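Local coordinates for protein threonine synthase (Brucella melitensis bv. 1, PDB 4F4F) that probably catalyses the pyridoxal-phosphate-dependent conversion of O-phospho-L-homoserine and water into L-threonine and phosphate, the last step of threonine biosynthesis, at residues A[41-46]-A[272-277]; A[116-121]-A[150-155]; A[140-145]-A[166-171]; A[253-258]-A[408-413]; A[260-265]-A[281-286]. All coordinates share one frame; numbering follows the deposited sequence.

Interaction 1: A[41-46]-A[272-277]; sequences PQFTAE and KRMGLP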
# COMPACT_ATOMS: atom_id res chain seq x y z
N PRO A 41 -13.52 14.68 3.66
CA PRO A 41 -14.96 14.44 3.76
C PRO A 41 -15.31 14.00 5.17
O PRO A 41 -14.50 13.33 5.80
CB PRO A 41 -15.17 13.27 2.79
CG PRO A 41 -14.03 13.37 1.84
CD PRO A 41 -12.88 13.77 2.71
N GLN A 42 -16.44 14.44 5.68
CA GLN A 42 -16.76 14.20 7.07
C GLN A 42 -17.96 13.28 7.22
O GLN A 42 -18.93 13.38 6.48
CB GLN A 42 -17.04 15.51 7.80
CG GLN A 42 -15.84 16.41 7.84
CD GLN A 42 -14.76 15.84 8.71
OE1 GLN A 42 -15.01 15.48 9.87
NE2 GLN A 42 -13.55 15.76 8.19
N PHE A 43 -17.87 12.42 8.23
CA PHE A 43 -18.99 11.58 8.67
C PHE A 43 -19.29 11.86 10.13
O PHE A 43 -18.41 11.75 10.98
CB PHE A 43 -18.62 10.09 8.54
CG PHE A 43 -18.72 9.56 7.15
CD1 PHE A 43 -17.80 9.91 6.19
CD2 PHE A 43 -19.75 8.70 6.81
CE1 PHE A 43 -17.90 9.42 4.90
CE2 PHE A 43 -19.85 8.20 5.53
CZ PHE A 43 -18.93 8.57 4.57
N THR A 44 -20.54 12.22 10.43
CA THR A 44 -21.01 12.31 11.82
C THR A 44 -21.20 10.92 12.41
O THR A 44 -21.19 9.94 11.69
CB THR A 44 -22.39 13.00 11.93
OG1 THR A 44 -23.35 12.19 11.23
CG2 THR A 44 -22.31 14.45 11.38
N ALA A 45 -21.34 10.85 13.73
CA ALA A 45 -21.63 9.56 14.41
C ALA A 45 -22.85 8.88 13.77
O ALA A 45 -22.83 7.69 13.47
CB ALA A 45 -21.84 9.76 15.90
N GLU A 46 -23.92 9.63 13.52
CA GLU A 46 -25.13 9.03 12.93
C GLU A 46 -24.87 8.53 11.50
O GLU A 46 -25.43 7.53 11.11
CB GLU A 46 -26.31 10.03 12.89
CG GLU A 46 -26.98 10.20 14.21
CD GLU A 46 -27.68 8.93 14.64
OE1 GLU A 46 -28.23 8.21 13.79
OE2 GLU A 46 -27.64 8.65 15.82
N LYS A 272 -9.73 8.53 10.56
CA LYS A 272 -9.88 9.32 11.76
C LYS A 272 -10.23 10.77 11.45
O LYS A 272 -11.14 11.33 12.06
CB LYS A 272 -8.59 9.26 12.59
CG LYS A 272 -8.65 9.96 13.94
CD LYS A 272 -7.37 9.76 14.76
CE LYS A 272 -7.55 10.23 16.19
NZ LYS A 272 -6.25 10.53 16.89
N ARG A 273 -9.51 11.40 10.53
CA ARG A 273 -9.86 12.77 10.12
C ARG A 273 -11.30 12.88 9.60
O ARG A 273 -11.94 13.93 9.77
CB ARG A 273 -8.87 13.28 9.06
CG ARG A 273 -7.48 13.59 9.59
CD ARG A 273 -7.48 14.78 10.56
NE ARG A 273 -7.94 16.01 9.91
CZ ARG A 273 -7.19 16.85 9.22
NH1 ARG A 273 -5.88 16.67 9.10
NH2 ARG A 273 -7.74 17.91 8.66
N MET A 274 -11.80 11.83 8.95
CA MET A 274 -13.16 11.84 8.43
C MET A 274 -14.23 11.68 9.53
O MET A 274 -15.39 11.91 9.27
CB MET A 274 -13.37 10.77 7.39
CG MET A 274 -12.52 10.94 6.14
SD MET A 274 -12.56 9.47 5.13
CE MET A 274 -14.27 9.56 4.55
N GLY A 275 -13.82 11.28 10.74
CA GLY A 275 -14.74 11.15 11.89
C GLY A 275 -14.81 9.76 12.50
O GLY A 275 -15.50 9.57 13.47
N LEU A 276 -14.08 8.78 11.97
CA LEU A 276 -14.07 7.48 12.57
C LEU A 276 -13.39 7.53 13.94
O LEU A 276 -12.21 7.94 14.07
CB LEU A 276 -13.39 6.46 11.65
CG LEU A 276 -13.57 5.00 12.07
CD1 LEU A 276 -15.05 4.56 11.99
CD2 LEU A 276 -12.65 4.12 11.20
N PRO A 277 -14.10 7.09 15.00
CA PRO A 277 -13.48 7.17 16.32
C PRO A 277 -12.32 6.18 16.51
O PRO A 277 -12.54 4.97 16.60
CB PRO A 277 -14.63 6.86 17.26
CG PRO A 277 -15.84 7.29 16.50
CD PRO A 277 -15.55 6.79 15.12
O HOH W 1 -17.95 11.25 13.65
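The carbonyl oxygen of Met-274 takes the N-H of Phe-43 in a bond of 2.7 Å from N to O, nearly straight at 166°, while Gln-42 CA adds a C-H...O contact to the same oxygen. One residue back, the side-chain amide of Gln-42 curls round, bent at chi2 (-68°), so that NE2 donates to Arg-273 O at 2.9 Å; the same NE2 also serves Tyr-40 O. Two consecutive carbonyls at the C-terminal end of helix 263-274 are thus used by an extended segment of the N-terminal region. The helix closes there in a Schellman motif at Gly-275, whose positive phi calls for glycine. A water donates to Phe-43 O and Gly-275 O, at 2.8 Å and 3.0 Å. On the apolar side, Met-274 runs alongside Phe-43, pointing the same way, and its chi3 of 70° bends CE to within 3.6 Å of Phe-43 CE1 and 4.2 Å of Pro-41 CB. Pro-41 O, 3.1 Å from Met-274 CG, is buried without a polar partner in the model. The contact lies near the surface, where Met-274 rests on Val-236 and Phe-240 of helix 236-245 and Phe-43 on Ile-48 of helix 45-49.

Interaction 2: A[116-121]-A[150-155]; sequences FKDVAM and GGAAIE. With PLP (pyridoxal-5'-phosphate), chain C.
Asp-118 and Ala-152 bring the two helices nearest to each other, their CA atoms 5.6 Å apart. The axes of 117-121 and 150-155 run in broadly the same direction, 34° apart, with a closest approach of 9.2 Å. Ala-152 faces the partner helix: its CB points at the first turn there and meets Lys-117 CB at 4.1 Å and Asp-118 OD1 at 3.9 Å. A water donates to both Asp-118 OD1 and Ala-152 O, bridging the two helices at 2.6 Å and 2.9 Å; Thr-113 OG1 is a second partner of OD1. As in other fold type II PLP enzymes, the cofactor lysine stands at the start of a helix: Lys-117 turns toward Ala-152 at CB, then runs extended away from it and bends only at chi4 (64°) to bring NZ to the cofactor. NZ is modelled bonded to PLP C4A at 1.8 Å, long for an imine, so the state of the linkage is doubtful; its hydrogen bond to PLP O3 is weak. One turn further on, Met-121 bends at chi2 (-83°) and lays CE against Ala-153, 4.1 Å from its CB.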
# COMPACT_ATOMS: atom_id res chain seq x y z
N PHE A 116 -1.82 -7.22 0.97
CA PHE A 116 -2.69 -6.08 1.21
C PHE A 116 -2.67 -5.05 0.07
O PHE A 116 -3.64 -4.30 -0.09
CB PHE A 116 -2.35 -5.44 2.57
CG PHE A 116 -1.40 -4.33 2.46
CD1 PHE A 116 -0.08 -4.56 2.32
CD2 PHE A 116 -1.86 -3.03 2.43
CE1 PHE A 116 0.79 -3.53 2.17
CE2 PHE A 116 -0.97 -1.98 2.28
CZ PHE A 116 0.34 -2.24 2.15
N LYS A 117 -1.59 -5.00 -0.73
CA LYS A 117 -1.56 -4.09 -1.90
C LYS A 117 -2.68 -4.36 -2.94
O LYS A 117 -3.08 -3.46 -3.68
CB LYS A 117 -0.16 -4.03 -2.54
CG LYS A 117 0.83 -3.33 -1.63
CD LYS A 117 2.22 -3.24 -2.23
CE LYS A 117 3.23 -2.65 -1.24
NZ LYS A 117 3.43 -3.50 -0.06
N ASP A 118 -3.26 -5.56 -2.92
CA ASP A 118 -4.41 -5.86 -3.74
C ASP A 118 -5.58 -4.91 -3.49
O ASP A 118 -6.32 -4.62 -4.41
CB ASP A 118 -4.95 -7.25 -3.49
CG ASP A 118 -4.01 -8.34 -3.91
OD1 ASP A 118 -3.17 -8.13 -4.83
OD2 ASP A 118 -4.09 -9.44 -3.31
N VAL A 119 -5.77 -4.49 -2.24
CA VAL A 119 -6.97 -3.70 -1.87
C VAL A 119 -6.94 -2.43 -2.71
O VAL A 119 -7.91 -2.13 -3.40
CB VAL A 119 -7.03 -3.33 -0.37
CG1 VAL A 119 -8.19 -2.34 -0.11
CG2 VAL A 119 -7.15 -4.58 0.52
N ALA A 120 -5.85 -1.69 -2.65
CA ALA A 120 -5.79 -0.44 -3.40
C ALA A 120 -5.59 -0.72 -4.91
O ALA A 120 -6.19 -0.05 -5.72
CB ALA A 120 -4.68 0.49 -2.87
N MET A 121 -4.74 -1.67 -5.28
CA MET A 121 -4.42 -1.85 -6.70
C MET A 121 -5.62 -2.20 -7.55
O MET A 121 -5.79 -1.71 -8.66
CB MET A 121 -3.37 -2.92 -6.92
CG MET A 121 -2.03 -2.48 -6.49
SD MET A 121 -1.20 -1.51 -7.75
CE MET A 121 0.36 -2.00 -7.00
N GLY A 150 5.07 -6.31 -7.97
CA GLY A 150 4.83 -6.60 -9.39
C GLY A 150 3.64 -7.52 -9.59
O GLY A 150 2.83 -7.30 -10.49
N GLY A 151 3.52 -8.53 -8.75
CA GLY A 151 2.38 -9.41 -8.77
C GLY A 151 1.05 -8.70 -8.56
O GLY A 151 0.09 -8.87 -9.35
N ALA A 152 1.01 -7.90 -7.51
CA ALA A 152 -0.18 -7.12 -7.19
C ALA A 152 -0.53 -6.22 -8.34
O ALA A 152 -1.68 -6.10 -8.69
CB ALA A 152 0.05 -6.31 -5.93
N ALA A 153 0.47 -5.59 -8.93
CA ALA A 153 0.23 -4.66 -10.05
C ALA A 153 -0.30 -5.40 -11.29
O ALA A 153 -1.26 -4.95 -11.93
CB ALA A 153 1.52 -3.88 -10.41
N ILE A 154 0.34 -6.51 -11.62
CA ILE A 154 -0.05 -7.30 -12.80
C ILE A 154 -1.44 -7.91 -12.68
O ILE A 154 -2.22 -7.92 -13.65
CB ILE A 154 1.01 -8.36 -13.07
CG1 ILE A 154 2.14 -7.73 -13.88
CG2 ILE A 154 0.43 -9.57 -13.80
CD1 ILE A 154 3.39 -8.59 -13.90
N GLU A 155 -1.79 -8.37 -11.48
CA GLU A 155 -3.15 -8.87 -11.26
C GLU A 155 -4.23 -7.79 -11.27
O GLU A 155 -5.40 -8.11 -11.51
CB GLU A 155 -3.24 -9.70 -9.97
CG GLU A 155 -2.78 -11.12 -10.15
CD GLU A 155 -3.70 -11.94 -11.07
OE1 GLU A 155 -4.93 -11.85 -10.97
OE2 GLU A 155 -3.19 -12.70 -11.87
N1 PLP C . 3.35 -5.63 4.87
C2 PLP C . 3.31 -6.21 3.61
C2A PLP C . 3.04 -7.68 3.36
C3 PLP C . 3.51 -5.34 2.41
O3 PLP C . 3.45 -5.91 1.15
C4 PLP C . 3.77 -3.88 2.65
C4A PLP C . 3.98 -2.90 1.54
C5 PLP C . 3.79 -3.37 4.05
C6 PLP C . 3.56 -4.30 5.09
C5A PLP C . 4.01 -1.86 4.29
O4P PLP C . 2.94 -0.99 3.75
P PLP C . 2.98 0.65 3.65
O1P PLP C . 3.37 1.13 5.04
O2P PLP C . 4.04 0.92 2.60
O3P PLP C . 1.62 1.14 3.21
O HOH W 2 -3.94 -6.86 -7.01

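Interaction 3: A[140-145]-A[166-171]; sequences TIVGAT and FILFPN
Thr-145 and Ile-167 cross obliquely, methyl against methyl, and their CG2 atoms are only 3.4 Å apart, tighter than normal van der Waals contact. The threonine puts OG1 anti to its backbone N (chi1 -176°), which leaves CG2 in the crowded position between N and the carbonyl carbon, turned to Ile-167. That OG1 receives Gly-147 N and Gly-150 N, a grip that fixes the rotation. Phe-169 lies alongside, pointing the same way, with Phe-169 CB 3.9 Å from Thr-145 CG2. Ile-167 and Phe-169 belong to strand 163-170; Thr-145 directly follows strand 139-144, its parallel neighbour in a beta-alpha-beta unit with helix 148-157. Four backbone bonds zip the pair, among them Leu-168 N to Gly-143 O at 2.9 Å. Gly-143 has no side chain beside Ile-167, and the CD1 of that isoleucine folds over its backbone, 4.0 Å from Gly-143 N. On the other face, covered by helix 199-211, Val-142 CG1 reaches Leu-168 CD1 at 4.2 Å. At the far end Thr-140 slants across Phe-166, CG2 of the threonine 3.5 Å from Phe-166 CE1, while Ile-141 O lies at the ring's edge. Thr-145 O is buried with no polar partner in the model; Pro-170, whose CD is 3.4 Å away, has no N-H to offer it.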
# COMPACT_ATOMS: atom_id res chain seq x y z
N THR A 140 1.04 3.41 -20.54
CA THR A 140 1.99 2.31 -20.46
C THR A 140 2.50 2.34 -19.01
O THR A 140 3.20 3.27 -18.61
CB THR A 140 3.14 2.51 -21.47
OG1 THR A 140 2.60 2.60 -22.80
CG2 THR A 140 4.15 1.36 -21.38
N ILE A 141 2.06 1.37 -18.21
CA ILE A 141 2.47 1.26 -16.79
C ILE A 141 3.81 0.57 -16.73
O ILE A 141 3.97 -0.51 -17.30
CB ILE A 141 1.46 0.45 -15.95
CG1 ILE A 141 0.01 0.98 -16.16
CG2 ILE A 141 1.89 0.45 -14.46
CD1 ILE A 141 -0.26 2.34 -15.58
N VAL A 142 4.78 1.18 -16.05
CA VAL A 142 6.11 0.57 -15.98
C VAL A 142 6.59 0.57 -14.53
O VAL A 142 6.47 1.57 -13.85
CB VAL A 142 7.12 1.29 -16.92
CG1 VAL A 142 8.47 0.59 -16.86
CG2 VAL A 142 6.64 1.28 -18.38
N GLY A 143 7.06 -0.57 -14.02
CA GLY A 143 7.65 -0.63 -12.70
C GLY A 143 8.68 -1.72 -12.53
O GLY A 143 8.82 -2.60 -13.39
N ALA A 144 9.43 -1.64 -11.44
CA ALA A 144 10.42 -2.64 -11.07
C ALA A 144 9.99 -3.25 -9.75
O ALA A 144 9.38 -2.57 -8.92
CB ALA A 144 11.79 -1.99 -10.92
N THR A 145 10.26 -4.54 -9.55
CA THR A 145 9.87 -5.21 -8.30
C THR A 145 10.91 -6.24 -7.93
O THR A 145 11.62 -6.76 -8.80
CB THR A 145 8.52 -5.94 -8.46
OG1 THR A 145 8.12 -6.50 -7.20
CG2 THR A 145 8.62 -7.09 -9.52
N PHE A 166 4.27 -3.30 -17.85
CA PHE A 166 5.58 -3.90 -17.97
C PHE A 166 6.24 -3.83 -16.58
O PHE A 166 6.42 -2.75 -16.01
CB PHE A 166 6.45 -3.13 -19.00
CG PHE A 166 5.82 -3.03 -20.36
CD1 PHE A 166 4.74 -2.18 -20.56
CD2 PHE A 166 6.27 -3.80 -21.41
CE1 PHE A 166 4.13 -2.11 -21.82
CE2 PHE A 166 5.67 -3.73 -22.65
CZ PHE A 166 4.61 -2.88 -22.87
N ILE A 167 6.55 -5.00 -16.04
CA ILE A 167 7.23 -5.11 -14.76
C ILE A 167 8.58 -5.79 -14.98
O ILE A 167 8.66 -6.91 -15.55
CB ILE A 167 6.41 -5.93 -13.78
CG1 ILE A 167 5.07 -5.24 -13.44
CG2 ILE A 167 7.27 -6.21 -12.53
CD1 ILE A 167 5.15 -3.88 -12.75
N LEU A 168 9.62 -5.10 -14.53
CA LEU A 168 10.96 -5.60 -14.59
C LEU A 168 11.31 -6.21 -13.22
O LEU A 168 11.09 -5.57 -12.16
CB LEU A 168 11.92 -4.44 -14.91
CG LEU A 168 11.89 -3.74 -16.28
CD1 LEU A 168 10.57 -3.05 -16.59
CD2 LEU A 168 13.03 -2.76 -16.41
N PHE A 169 11.85 -7.42 -13.25
CA PHE A 169 12.31 -8.11 -12.05
C PHE A 169 13.61 -8.85 -12.33
O PHE A 169 13.91 -9.15 -13.49
CB PHE A 169 11.24 -9.08 -11.56
CG PHE A 169 10.90 -10.19 -12.52
CD1 PHE A 169 11.58 -11.39 -12.46
CD2 PHE A 169 9.86 -10.05 -13.42
CE1 PHE A 169 11.27 -12.41 -13.31
CE2 PHE A 169 9.56 -11.09 -14.31
CZ PHE A 169 10.26 -12.26 -14.24
N PRO A 170 14.40 -9.13 -11.29
CA PRO A 170 15.73 -9.68 -11.54
C PRO A 170 15.67 -11.16 -11.89
O PRO A 170 15.09 -11.96 -11.14
CB PRO A 170 16.47 -9.44 -10.24
CG PRO A 170 15.40 -9.32 -9.20
CD PRO A 170 14.24 -8.68 -9.90
N ASN A 171 16.30 -11.52 -13.00
CA ASN A 171 16.30 -12.87 -13.48
C ASN A 171 16.86 -13.83 -12.42
O ASN A 171 17.91 -13.59 -11.85
CB ASN A 171 17.11 -12.95 -14.79
CG ASN A 171 17.11 -14.33 -15.39
OD1 ASN A 171 18.11 -15.05 -15.36
ND2 ASN A 171 15.98 -14.70 -15.93

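Interaction 4: A[253-258]-A[408-413]; sequences VSFTVP and PMVVLA
Leu-412 reaches across to strand 253-258 with nearly every atom of its side chain. CB lies 4.0 Å from Pro-258 CD. CG stands anti to the carbonyl carbon (chi1 -83°), and from there the two methyls part: CD1 comes to the edge of the Phe-255 ring, near its plane and 3.9 Å from Phe-255 CD2, while Leu-412 CD2 lies 3.7 Å from Val-257 CG2, the leucine and valine side chains pointing the same way. Tyr-239 of helix 236-245 touches the leucine too and meets the Phe-255 ring edge-to-face. The two strands are parallel neighbours in the mixed sheet, so a C-terminal strand pairs with one from the PLP-enzyme region; their backbones are joined by four hydrogen bonds, from Ser-254 N to Pro-408 O at one end to Leu-412 N to Thr-256 O at the other, the latter 3.0 Å and almost straight (174°). Val-410, on the Leu-412 side of the sheet, lies beside Phe-255, with Val-410 CB 3.7 Å from Phe-255 CD2. On the opposite face, under helix 390-402, Met-409 bends at chi2 and chi3, curling back so that SD sits 3.2 Å from Thr-256 OG1 and CE 3.7 Å from Ser-254 CB. Thr-256 OG1 is buried with no hydrogen-bond partner in the model. Ser-254 OG, by contrast, bonds to Gln-280 N of the next strand, and Pro-258 itself touches the cofactor.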
# COMPACT_ATOMS: atom_id res chain seq x y z
N VAL A 253 -11.83 2.51 18.37
CA VAL A 253 -11.08 1.32 18.00
C VAL A 253 -9.63 1.73 17.75
O VAL A 253 -9.36 2.86 17.33
CB VAL A 253 -11.71 0.68 16.73
CG1 VAL A 253 -10.85 -0.49 16.21
CG2 VAL A 253 -13.12 0.17 17.05
N SER A 254 -8.70 0.83 18.07
CA SER A 254 -7.28 1.07 17.81
C SER A 254 -6.77 0.15 16.70
O SER A 254 -7.29 -0.97 16.49
CB SER A 254 -6.44 0.90 19.08
OG SER A 254 -6.75 1.88 20.03
N PHE A 255 -5.76 0.63 15.99
CA PHE A 255 -5.16 -0.14 14.92
C PHE A 255 -3.64 -0.17 15.02
O PHE A 255 -3.00 0.86 15.26
CB PHE A 255 -5.52 0.43 13.56
CG PHE A 255 -6.99 0.37 13.23
CD1 PHE A 255 -7.86 1.35 13.66
CD2 PHE A 255 -7.49 -0.67 12.47
CE1 PHE A 255 -9.19 1.31 13.32
CE2 PHE A 255 -8.83 -0.73 12.15
CZ PHE A 255 -9.68 0.27 12.58
N THR A 256 -3.07 -1.33 14.74
CA THR A 256 -1.64 -1.46 14.57
C THR A 256 -1.35 -1.94 13.16
O THR A 256 -1.94 -2.90 12.68
CB THR A 256 -1.04 -2.43 15.62
OG1 THR A 256 -1.34 -1.95 16.93
CG2 THR A 256 0.50 -2.59 15.47
N VAL A 257 -0.41 -1.26 12.51
CA VAL A 257 -0.15 -1.47 11.11
C VAL A 257 1.32 -1.79 10.86
O VAL A 257 2.17 -0.92 11.12
CB VAL A 257 -0.47 -0.20 10.33
CG1 VAL A 257 -0.21 -0.42 8.84
CG2 VAL A 257 -1.90 0.25 10.60
N PRO A 258 1.62 -3.00 10.35
CA PRO A 258 2.98 -3.26 9.94
C PRO A 258 3.27 -2.35 8.76
O PRO A 258 2.54 -2.40 7.76
CB PRO A 258 2.99 -4.77 9.58
CG PRO A 258 1.65 -5.31 9.93
CD PRO A 258 0.73 -4.13 10.01
N PRO A 408 -10.66 -1.92 21.73
CA PRO A 408 -10.25 -3.11 21.01
C PRO A 408 -9.15 -2.80 20.01
O PRO A 408 -9.14 -1.72 19.40
CB PRO A 408 -11.50 -3.49 20.23
CG PRO A 408 -12.24 -2.22 20.06
CD PRO A 408 -12.01 -1.48 21.32
N MET A 409 -8.22 -3.74 19.89
CA MET A 409 -7.08 -3.61 18.98
C MET A 409 -7.28 -4.47 17.73
O MET A 409 -7.52 -5.69 17.82
CB MET A 409 -5.79 -4.03 19.70
CG MET A 409 -4.53 -3.91 18.84
SD MET A 409 -4.23 -2.23 18.25
CE MET A 409 -3.64 -1.47 19.75
N VAL A 410 -7.14 -3.84 16.58
CA VAL A 410 -7.16 -4.49 15.32
C VAL A 410 -5.76 -4.41 14.75
O VAL A 410 -5.19 -3.30 14.60
CB VAL A 410 -8.14 -3.80 14.39
CG1 VAL A 410 -8.07 -4.45 13.01
CG2 VAL A 410 -9.57 -3.85 14.98
N VAL A 411 -5.18 -5.57 14.48
CA VAL A 411 -3.85 -5.65 13.90
C VAL A 411 -4.05 -6.02 12.44
O VAL A 411 -4.69 -7.01 12.14
CB VAL A 411 -3.00 -6.75 14.58
CG1 VAL A 411 -1.60 -6.80 14.00
CG2 VAL A 411 -2.95 -6.57 16.10
N LEU A 412 -3.47 -5.25 11.55
CA LEU A 412 -3.53 -5.52 10.11
C LEU A 412 -2.59 -6.66 9.75
O LEU A 412 -1.35 -6.57 9.98
CB LEU A 412 -3.19 -4.26 9.30
CG LEU A 412 -4.26 -3.21 9.02
CD1 LEU A 412 -5.10 -2.88 10.24
CD2 LEU A 412 -3.73 -1.97 8.27
N ALA A 413 -3.17 -7.72 9.21
CA ALA A 413 -2.41 -8.81 8.63
C ALA A 413 -2.25 -8.56 7.12
O ALA A 413 -3.17 -8.70 6.35
CB ALA A 413 -3.08 -10.16 8.92

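Interaction 5: A[260-265]-A[281-286]; sequences GNFGDI and LIIATN. With PLP (pyridoxal-5'-phosphate), chain C.
Apolar contacts carry everything between the two segments, and Ile-283 is their hub. Ile-265, extended with chi2 at 178°, crosses it at about a right angle and places CD1 3.6 Å from Ile-283 CG1; the same methyl lies 4.2 Å from Leu-281 CB. Phe-262 also meets Ile-283 at roughly a right angle, taking Ile-283 CD1 in the plane of its ring at the edge, 3.7 Å from Phe-262 CE1. One face of that ring carries Ile-265 CG2, 3.4 Å above its centre, so one isoleucine covers a face and the other meets the edge. No hydrogen bond joins the two segments; those of 260-264 go mainly to the cofactor. Four backbone N-H groups hold the PLP phosphate: Gly-260 N at 2.8 Å and Phe-262 N both reach O1P, Asn-261 N reaches O2P at 2.7 Å, and Asp-264 N reaches O3P at 2.9 Å. This is the glycine-containing phosphate loop of fold type II PLP enzymes, and the start of helix 263-274 would add favourable potential for the anion. In the first turn of the helix, Asp-264 OD1 receives Ile-265 N at 2.7 Å. The segments belong to one beta-alpha-beta unit, strand 253-258, helix 263-274, strand 278-285. Ile-265 settles on Val-257 and on Phe-363 of strand 363-367, whereas Ile-282 faces the other way, onto helix 390-402.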
# COMPACT_ATOMS: atom_id res chain seq x y z
N GLY A 260 5.73 0.14 6.14
CA GLY A 260 6.93 0.44 5.40
C GLY A 260 6.84 1.86 4.93
O GLY A 260 7.44 2.77 5.53
N ASN A 261 6.10 2.11 3.84
CA ASN A 261 6.08 3.46 3.26
C ASN A 261 4.92 4.33 3.74
O ASN A 261 4.69 5.38 3.16
CB ASN A 261 6.09 3.39 1.72
CG ASN A 261 7.48 3.11 1.18
OD1 ASN A 261 8.44 3.82 1.52
ND2 ASN A 261 7.61 2.01 0.43
N PHE A 262 4.22 3.89 4.79
CA PHE A 262 3.28 4.71 5.56
C PHE A 262 1.90 4.94 4.96
O PHE A 262 1.05 5.58 5.62
CB PHE A 262 3.90 6.08 5.88
CG PHE A 262 3.55 6.60 7.23
CD1 PHE A 262 4.17 6.06 8.36
CD2 PHE A 262 2.63 7.61 7.39
CE1 PHE A 262 3.86 6.51 9.62
CE2 PHE A 262 2.32 8.08 8.65
CZ PHE A 262 2.92 7.53 9.77
N GLY A 263 1.65 4.45 3.75
CA GLY A 263 0.43 4.71 3.02
C GLY A 263 -0.76 4.04 3.70
O GLY A 263 -1.84 4.60 3.79
N ASP A 264 -0.51 2.84 4.19
CA ASP A 264 -1.51 2.07 4.93
C ASP A 264 -2.00 2.78 6.19
O ASP A 264 -3.19 3.11 6.33
CB ASP A 264 -1.00 0.63 5.26
CG ASP A 264 0.46 0.54 5.82
OD1 ASP A 264 1.11 1.53 6.39
OD2 ASP A 264 0.96 -0.66 5.71
N ILE A 265 -1.06 3.06 7.08
CA ILE A 265 -1.42 3.74 8.31
C ILE A 265 -1.89 5.18 8.04
O ILE A 265 -2.75 5.68 8.78
CB ILE A 265 -0.30 3.68 9.37
CG1 ILE A 265 -0.91 3.87 10.76
CG2 ILE A 265 0.83 4.66 9.05
CD1 ILE A 265 0.09 3.79 11.93
N LEU A 281 -3.26 4.78 16.81
CA LEU A 281 -2.70 4.31 15.56
C LEU A 281 -1.25 3.96 15.86
O LEU A 281 -0.49 4.81 16.36
CB LEU A 281 -2.79 5.39 14.47
CG LEU A 281 -4.17 5.76 13.93
CD1 LEU A 281 -4.11 7.07 13.15
CD2 LEU A 281 -4.71 4.61 13.06
N ILE A 282 -0.87 2.70 15.65
CA ILE A 282 0.45 2.23 16.09
C ILE A 282 1.22 1.77 14.87
O ILE A 282 0.74 0.91 14.09
CB ILE A 282 0.33 1.10 17.14
CG1 ILE A 282 -0.52 1.57 18.33
CG2 ILE A 282 1.72 0.67 17.60
CD1 ILE A 282 -0.67 0.56 19.47
N ILE A 283 2.40 2.35 14.68
CA ILE A 283 3.30 2.02 13.60
C ILE A 283 4.13 0.84 14.06
O ILE A 283 4.78 0.92 15.12
CB ILE A 283 4.26 3.22 13.30
CG1 ILE A 283 3.48 4.52 12.97
CG2 ILE A 283 5.26 2.83 12.22
CD1 ILE A 283 4.23 5.83 13.22
N ALA A 284 4.15 -0.24 13.30
CA ALA A 284 4.97 -1.40 13.65
C ALA A 284 6.06 -1.58 12.58
O ALA A 284 5.75 -1.70 11.38
CB ALA A 284 4.11 -2.66 13.76
N THR A 285 7.32 -1.60 13.01
CA THR A 285 8.44 -1.62 12.09
C THR A 285 9.25 -2.89 12.36
O THR A 285 9.16 -3.50 13.43
CB THR A 285 9.38 -0.40 12.27
OG1 THR A 285 10.29 -0.64 13.37
CG2 THR A 285 8.56 0.90 12.48
N ASN A 286 10.04 -3.27 11.36
CA ASN A 286 11.11 -4.23 11.55
C ASN A 286 12.39 -3.52 12.00
O ASN A 286 12.33 -2.36 12.44
CB ASN A 286 11.24 -5.19 10.33
CG ASN A 286 11.79 -4.54 9.05
OD1 ASN A 286 12.57 -3.58 9.08
ND2 ASN A 286 11.41 -5.11 7.91
N1 PLP C . 3.35 -5.63 4.87
C2 PLP C . 3.31 -6.21 3.61
C2A PLP C . 3.04 -7.68 3.36
C3 PLP C . 3.51 -5.34 2.41
O3 PLP C . 3.45 -5.91 1.15
C4 PLP C . 3.77 -3.88 2.65
C4A PLP C . 3.98 -2.90 1.54
C5 PLP C . 3.79 -3.37 4.05
C6 PLP C . 3.56 -4.30 5.09
C5A PLP C . 4.01 -1.86 4.29
O4P PLP C . 2.94 -0.99 3.75
P PLP C . 2.98 0.65 3.65
O1P PLP C . 3.37 1.13 5.04
O2P PLP C . 4.04 0.92 2.60
O3P PLP C . 1.62 1.14 3.21

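Two sheets flank the cofactor. Interaction 3 belongs to the parallel sheet, interactions 4 and 5 to the mixed one, where strands 253-258 and 278-285 are neighbours; the centres of 3 and 4 lie about 32 Å apart, on opposite sides of the chain's centre. Interaction 2 touches 3 through helix 148-157, their centres about 13 Å apart, and interactions 2 and 5 both reach PLP, one at the lysine end, the other at the phosphate. Interaction 1 lies at the far end of helix 263-274, whose start forms interaction 5. Along the chain 2 and 3 alternate inside the loop closed by 1, and 5 is nested within 4. Central and C-terminal regions thus share the mixed sheet beside the cofactor, while the N-terminal region meets helix 263-274 at the surface.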